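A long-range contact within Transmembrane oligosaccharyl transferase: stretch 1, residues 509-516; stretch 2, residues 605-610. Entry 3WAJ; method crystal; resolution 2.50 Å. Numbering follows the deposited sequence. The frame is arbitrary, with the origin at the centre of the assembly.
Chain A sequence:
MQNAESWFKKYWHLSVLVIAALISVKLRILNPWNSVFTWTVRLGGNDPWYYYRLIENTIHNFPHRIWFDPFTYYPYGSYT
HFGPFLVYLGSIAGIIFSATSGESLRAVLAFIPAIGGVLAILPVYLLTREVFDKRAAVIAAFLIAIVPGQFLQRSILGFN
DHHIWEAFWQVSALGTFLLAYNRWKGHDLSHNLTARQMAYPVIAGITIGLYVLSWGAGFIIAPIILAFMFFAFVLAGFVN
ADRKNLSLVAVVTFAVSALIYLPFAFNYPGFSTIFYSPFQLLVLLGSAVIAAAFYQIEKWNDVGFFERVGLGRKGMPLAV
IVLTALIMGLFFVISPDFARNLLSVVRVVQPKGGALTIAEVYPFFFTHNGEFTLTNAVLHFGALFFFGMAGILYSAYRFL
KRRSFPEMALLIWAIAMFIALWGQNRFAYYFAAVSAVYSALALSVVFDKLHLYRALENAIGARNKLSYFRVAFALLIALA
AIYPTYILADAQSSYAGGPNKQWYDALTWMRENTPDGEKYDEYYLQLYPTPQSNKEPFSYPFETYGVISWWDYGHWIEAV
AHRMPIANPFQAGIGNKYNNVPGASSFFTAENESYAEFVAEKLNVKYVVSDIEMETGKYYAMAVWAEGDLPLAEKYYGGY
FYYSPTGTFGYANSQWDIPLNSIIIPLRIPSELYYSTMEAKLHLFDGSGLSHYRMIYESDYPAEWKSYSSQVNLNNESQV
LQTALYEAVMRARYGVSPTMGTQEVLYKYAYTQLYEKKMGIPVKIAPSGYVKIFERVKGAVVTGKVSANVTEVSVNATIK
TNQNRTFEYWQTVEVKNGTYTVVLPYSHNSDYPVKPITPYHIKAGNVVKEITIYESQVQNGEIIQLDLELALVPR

Stretch 1 509-516: WMRENTPD
Stretch 2, residues 605-610: VKYVVS

The C-terminal end of a helix packs against a β-strand in the same chain, with touching residues at least 91 positions apart in sequence. Trp509 to Asn513 end a helix begun earlier in the chain, phi/psi drifting from -58/-49 at Trp509 to -119/2 at Asn513; Thr514 (-107/156) is the first residue to leave helical values, Pro515 (-74/160) stays extended, and Asp516 turns to 70/29. Val605 to Ser610 lie in a strand that continues beyond Ser610, mostly near -120/135, but Lys606 departs at -120/-22. The stretches run antiparallel, and the nearest CA atoms across them are those of Thr514 and Tyr607, 8.9 Å apart, a spacing filled by side chains; no hydrogen bond crosses, and 240 Å² is buried in total.

The helix end is tied internally: Thr514 N (3.2 Å) and Thr514 OG1 (2.7 Å) both donate to Met510 O, and Asn513 ND2 donates to Trp509 O (2.8 Å). With chi1 at 60° (p), Thr514 engages its hydroxyl with its own helix while its methyl faces the strand. Thr514 CG2 sits over one face of the Tyr607 ring, 3.8 Å from the centroid and 24° off the normal, a CH-pi contact; Tyr607 CZ is 3.5 Å from Thr514 CG2. At the edge of the Tyr607 ring (chi1 -59°, m; chi2 -84°), Pro515 CD approaches Tyr607 OH to 3.0 Å. Pro515 (C-gamma endo) places CG 3.2 Å from NZ of extended Lys606 (all chi t). Both are packing contacts, not hydrogen bonds; Tyr607 OH is hydrogen-bonded elsewhere in the structure. One turn before Thr514, Met510 (t, t, m) points toward the strand, its CE making apolar contacts with Val609 CG2 (3.5 Å) and Tyr607 CB (4.0 Å). Tyr607 and Val609 (chi1 t) point toward the helix, whereas intervening Val608 points away; Lys606 also points toward stretch 1, so alternation fails there.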

ATOM      1  N   TRP A 509      22.019  -0.216  -5.319  1.00 35.87           N
ATOM      2  CA  TRP A 509      22.902  -0.252  -6.480  1.00 37.69           C
ATOM      3  C   TRP A 509      22.567   0.888  -7.441  1.00 39.81           C
ATOM      4  O   TRP A 509      23.450   1.616  -7.890  1.00 39.66           O
ATOM      5  CB  TRP A 509      22.798  -1.593  -7.216  1.00 35.11           C
ATOM      6  CG  TRP A 509      23.718  -1.663  -8.405  1.00 38.94           C
ATOM      7  CD1 TRP A 509      25.024  -2.091  -8.412  1.00 38.29           C
ATOM      8  CD2 TRP A 509      23.418  -1.270  -9.762  1.00 38.24           C
ATOM      9  NE1 TRP A 509      25.544  -1.989  -9.683  1.00 36.06           N
ATOM     10  CE2 TRP A 509      24.587  -1.490 -10.530  1.00 36.05           C
ATOM     11  CE3 TRP A 509      22.278  -0.746 -10.394  1.00 34.64           C
ATOM     12  CZ2 TRP A 509      24.649  -1.216 -11.909  1.00 35.99           C
ATOM     13  CZ3 TRP A 509      22.333  -0.478 -11.766  1.00 36.79           C
ATOM     14  CH2 TRP A 509      23.513  -0.715 -12.509  1.00 40.58           C
ATOM     15  N   MET A 510      21.281   1.028  -7.751  1.00 39.09           N
ATOM     16  CA  MET A 510      20.808   2.064  -8.658  1.00 41.16           C
ATOM     17  C   MET A 510      21.232   3.449  -8.192  1.00 38.94           C
ATOM     18  O   MET A 510      21.711   4.261  -8.993  1.00 37.35           O
ATOM     19  CB  MET A 510      19.277   1.998  -8.836  1.00 35.64           C
ATOM     20  CG  MET A 510      18.730   3.154  -9.666  1.00 30.77           C
ATOM     21  SD  MET A 510      16.993   2.995 -10.095  1.00 38.91           S
ATOM     22  CE  MET A 510      17.025   1.807 -11.434  1.00 28.05           C
ATOM     23  N   ARG A 511      21.087   3.700  -6.892  1.00 35.31           N
ATOM     24  CA  ARG A 511      21.432   5.006  -6.316  1.00 37.80           C
ATOM     25  C   ARG A 511      22.885   5.368  -6.592  1.00 37.23           C
ATOM     26  O   ARG A 511      23.223   6.538  -6.786  1.00 39.22           O
ATOM     27  CB  ARG A 511      21.161   5.014  -4.805  1.00 30.58           C
ATOM     28  CG  ARG A 511      21.679   6.266  -4.065  1.00 28.14           C
ATOM     29  CD  ARG A 511      21.209   6.284  -2.606  1.00 28.70           C
ATOM     30  NE  ARG A 511      21.626   7.474  -1.858  1.00 32.34           N
ATOM     31  CZ  ARG A 511      21.270   7.748  -0.603  1.00 34.15           C
ATOM     32  NH1 ARG A 511      20.482   6.921   0.057  1.00 31.48           N
ATOM     33  NH2 ARG A 511      21.692   8.861  -0.025  1.00 34.78           N
ATOM     34  N   GLU A 512      23.726   4.343  -6.638  1.00 31.65           N
ATOM     35  CA  GLU A 512      25.168   4.530  -6.719  1.00 43.56           C
ATOM     36  C   GLU A 512      25.691   4.512  -8.154  1.00 42.44           C
ATOM     37  O   GLU A 512      26.714   5.108  -8.449  1.00 45.99           O
ATOM     38  CB  GLU A 512      25.878   3.464  -5.865  1.00 55.31           C
ATOM     39  CG  GLU A 512      27.411   3.566  -5.839  1.00 72.15           C
ATOM     40  CD  GLU A 512      27.930   4.809  -5.114  1.00 85.19           C
ATOM     41  OE1 GLU A 512      27.164   5.424  -4.333  1.00 91.45           O
ATOM     42  OE2 GLU A 512      29.112   5.168  -5.325  1.00 86.41           O
ATOM     43  N   ASN A 513      24.965   3.866  -9.056  1.00 36.65           N
ATOM     44  CA  ASN A 513      25.534   3.548 -10.368  1.00 33.48           C
ATOM     45  C   ASN A 513      24.818   4.160 -11.570  1.00 31.75           C
ATOM     46  O   ASN A 513      25.192   3.905 -12.704  1.00 42.75           O
ATOM     47  CB  ASN A 513      25.667   2.016 -10.533  1.00 35.50           C
ATOM     48  CG  ASN A 513      26.650   1.411  -9.533  1.00 42.86           C
ATOM     49  OD1 ASN A 513      27.859   1.404  -9.768  1.00 51.02           O
ATOM     50  ND2 ASN A 513      26.138   0.930  -8.401  1.00 34.81           N
ATOM     51  N   THR A 514      23.780   4.953 -11.320  1.00 32.02           N
ATOM     52  CA  THR A 514      23.119   5.708 -12.378  1.00 31.49           C
ATOM     53  C   THR A 514      23.509   7.173 -12.203  1.00 35.00           C
ATOM     54  O   THR A 514      23.897   7.567 -11.110  1.00 37.22           O
ATOM     55  CB  THR A 514      21.597   5.456 -12.376  1.00 29.33           C
ATOM     56  OG1 THR A 514      21.055   5.870 -11.121  1.00 24.25           O
ATOM     57  CG2 THR A 514      21.325   3.963 -12.592  1.00 30.73           C
ATOM     58  N   PRO A 515      23.446   7.973 -13.282  1.00 39.54           N
ATOM     59  CA  PRO A 515      24.072   9.307 -13.240  1.00 40.24           C
ATOM     60  C   PRO A 515      23.337  10.356 -12.421  1.00 39.12           C
ATOM     61  O   PRO A 515      22.142  10.203 -12.153  1.00 34.90           O
ATOM     62  CB  PRO A 515      24.104   9.738 -14.717  1.00 38.73           C
ATOM     63  CG  PRO A 515      23.107   8.876 -15.411  1.00 37.32           C
ATOM     64  CD  PRO A 515      23.022   7.593 -14.644  1.00 38.69           C
ATOM     65  N   ASP A 516      24.077  11.402 -12.045  1.00 38.76           N
ATOM     66  CA  ASP A 516      23.558  12.579 -11.347  1.00 29.82           C
ATOM     67  C   ASP A 516      23.132  12.337  -9.887  1.00 36.60           C
ATOM     68  O   ASP A 516      22.253  13.039  -9.359  1.00 40.16           O
ATOM     69  CB  ASP A 516      22.418  13.227 -12.153  1.00 33.15           C
ATOM     70  CG  ASP A 516      22.820  13.557 -13.572  1.00 48.96           C
ATOM     71  OD1 ASP A 516      23.823  14.280 -13.747  1.00 65.67           O
ATOM     72  OD2 ASP A 516      22.144  13.079 -14.510  1.00 55.56           O
ATOM     73  N   VAL A 605      11.658   8.285 -19.612  1.00 36.03           N
ATOM     74  CA  VAL A 605      12.287   7.257 -18.792  1.00 34.31           C
ATOM     75  C   VAL A 605      13.694   6.942 -19.284  1.00 36.82           C
ATOM     76  O   VAL A 605      13.969   6.968 -20.485  1.00 35.42           O
ATOM     77  CB  VAL A 605      11.428   5.969 -18.615  1.00 42.06           C
ATOM     78  CG1 VAL A 605      10.004   6.171 -19.100  1.00 45.78           C
ATOM     79  CG2 VAL A 605      12.081   4.779 -19.288  1.00 38.48           C
ATOM     80  N   LYS A 606      14.584   6.666 -18.341  1.00 36.24           N
ATOM     81  CA  LYS A 606      15.926   6.239 -18.673  1.00 37.40           C
ATOM     82  C   LYS A 606      16.229   4.834 -18.105  1.00 39.38           C
ATOM     83  O   LYS A 606      17.116   4.126 -18.591  1.00 41.88           O
ATOM     84  CB  LYS A 606      16.946   7.263 -18.173  1.00 33.66           C
ATOM     85  CG  LYS A 606      18.333   6.991 -18.708  1.00 33.39           C
ATOM     86  CD  LYS A 606      19.410   7.937 -18.154  1.00 41.96           C
ATOM     87  CE  LYS A 606      20.663   7.819 -19.043  1.00 49.13           C
ATOM     88  NZ  LYS A 606      21.903   8.152 -18.305  1.00 59.83           N
ATOM     89  N   TYR A 607      15.488   4.428 -17.084  1.00 36.04           N
ATOM     90  CA  TYR A 607      15.649   3.083 -16.528  1.00 32.94           C
ATOM     91  C   TYR A 607      14.324   2.391 -16.332  1.00 32.75           C
ATOM     92  O   TYR A 607      13.310   3.024 -16.019  1.00 35.27           O
ATOM     93  CB  TYR A 607      16.417   3.106 -15.204  1.00 28.59           C
ATOM     94  CG  TYR A 607      17.779   3.698 -15.381  1.00 31.79           C
ATOM     95  CD1 TYR A 607      18.835   2.909 -15.818  1.00 34.43           C
ATOM     96  CD2 TYR A 607      18.003   5.055 -15.168  1.00 28.85           C
ATOM     97  CE1 TYR A 607      20.086   3.436 -16.011  1.00 34.42           C
ATOM     98  CE2 TYR A 607      19.261   5.604 -15.355  1.00 37.93           C
ATOM     99  CZ  TYR A 607      20.299   4.784 -15.783  1.00 42.66           C
ATOM    100  OH  TYR A 607      21.559   5.294 -15.987  1.00 50.60           O
ATOM    101  N   VAL A 608      14.352   1.081 -16.541  1.00 31.33           N
ATOM    102  CA  VAL A 608      13.208   0.217 -16.308  1.00 32.99           C
ATOM    103  C   VAL A 608      13.630  -0.747 -15.192  1.00 33.21           C
ATOM    104  O   VAL A 608      14.738  -1.287 -15.227  1.00 31.77           O
ATOM    105  CB  VAL A 608      12.872  -0.607 -17.573  1.00 30.65           C
ATOM    106  CG1 VAL A 608      11.600  -1.428 -17.369  1.00 29.91           C
ATOM    107  CG2 VAL A 608      12.752   0.292 -18.812  1.00 24.57           C
ATOM    108  N   VAL A 609      12.767  -0.948 -14.199  1.00 27.95           N
ATOM    109  CA  VAL A 609      13.002  -1.972 -13.183  1.00 24.87           C
ATOM    110  C   VAL A 609      11.864  -2.991 -13.216  1.00 34.13           C
ATOM    111  O   VAL A 609      10.683  -2.637 -13.056  1.00 29.39           O
ATOM    112  CB  VAL A 609      13.111  -1.384 -11.769  1.00 29.46           C
ATOM    113  CG1 VAL A 609      13.420  -2.498 -10.766  1.00 23.72           C
ATOM    114  CG2 VAL A 609      14.175  -0.271 -11.703  1.00 24.82           C
ATOM    115  N   SER A 610      12.216  -4.259 -13.429  1.00 33.59           N
ATOM    116  CA  SER A 610      11.215  -5.308 -13.586  1.00 28.70           C
ATOM    117  C   SER A 610      11.510  -6.463 -12.654  1.00 33.86           C
ATOM    118  O   SER A 610      12.674  -6.865 -12.481  1.00 34.91           O
ATOM    119  CB  SER A 610      11.182  -5.787 -15.047  1.00 34.04           C
ATOM    120  OG  SER A 610      10.494  -7.019 -15.191  1.00 30.51           O
TER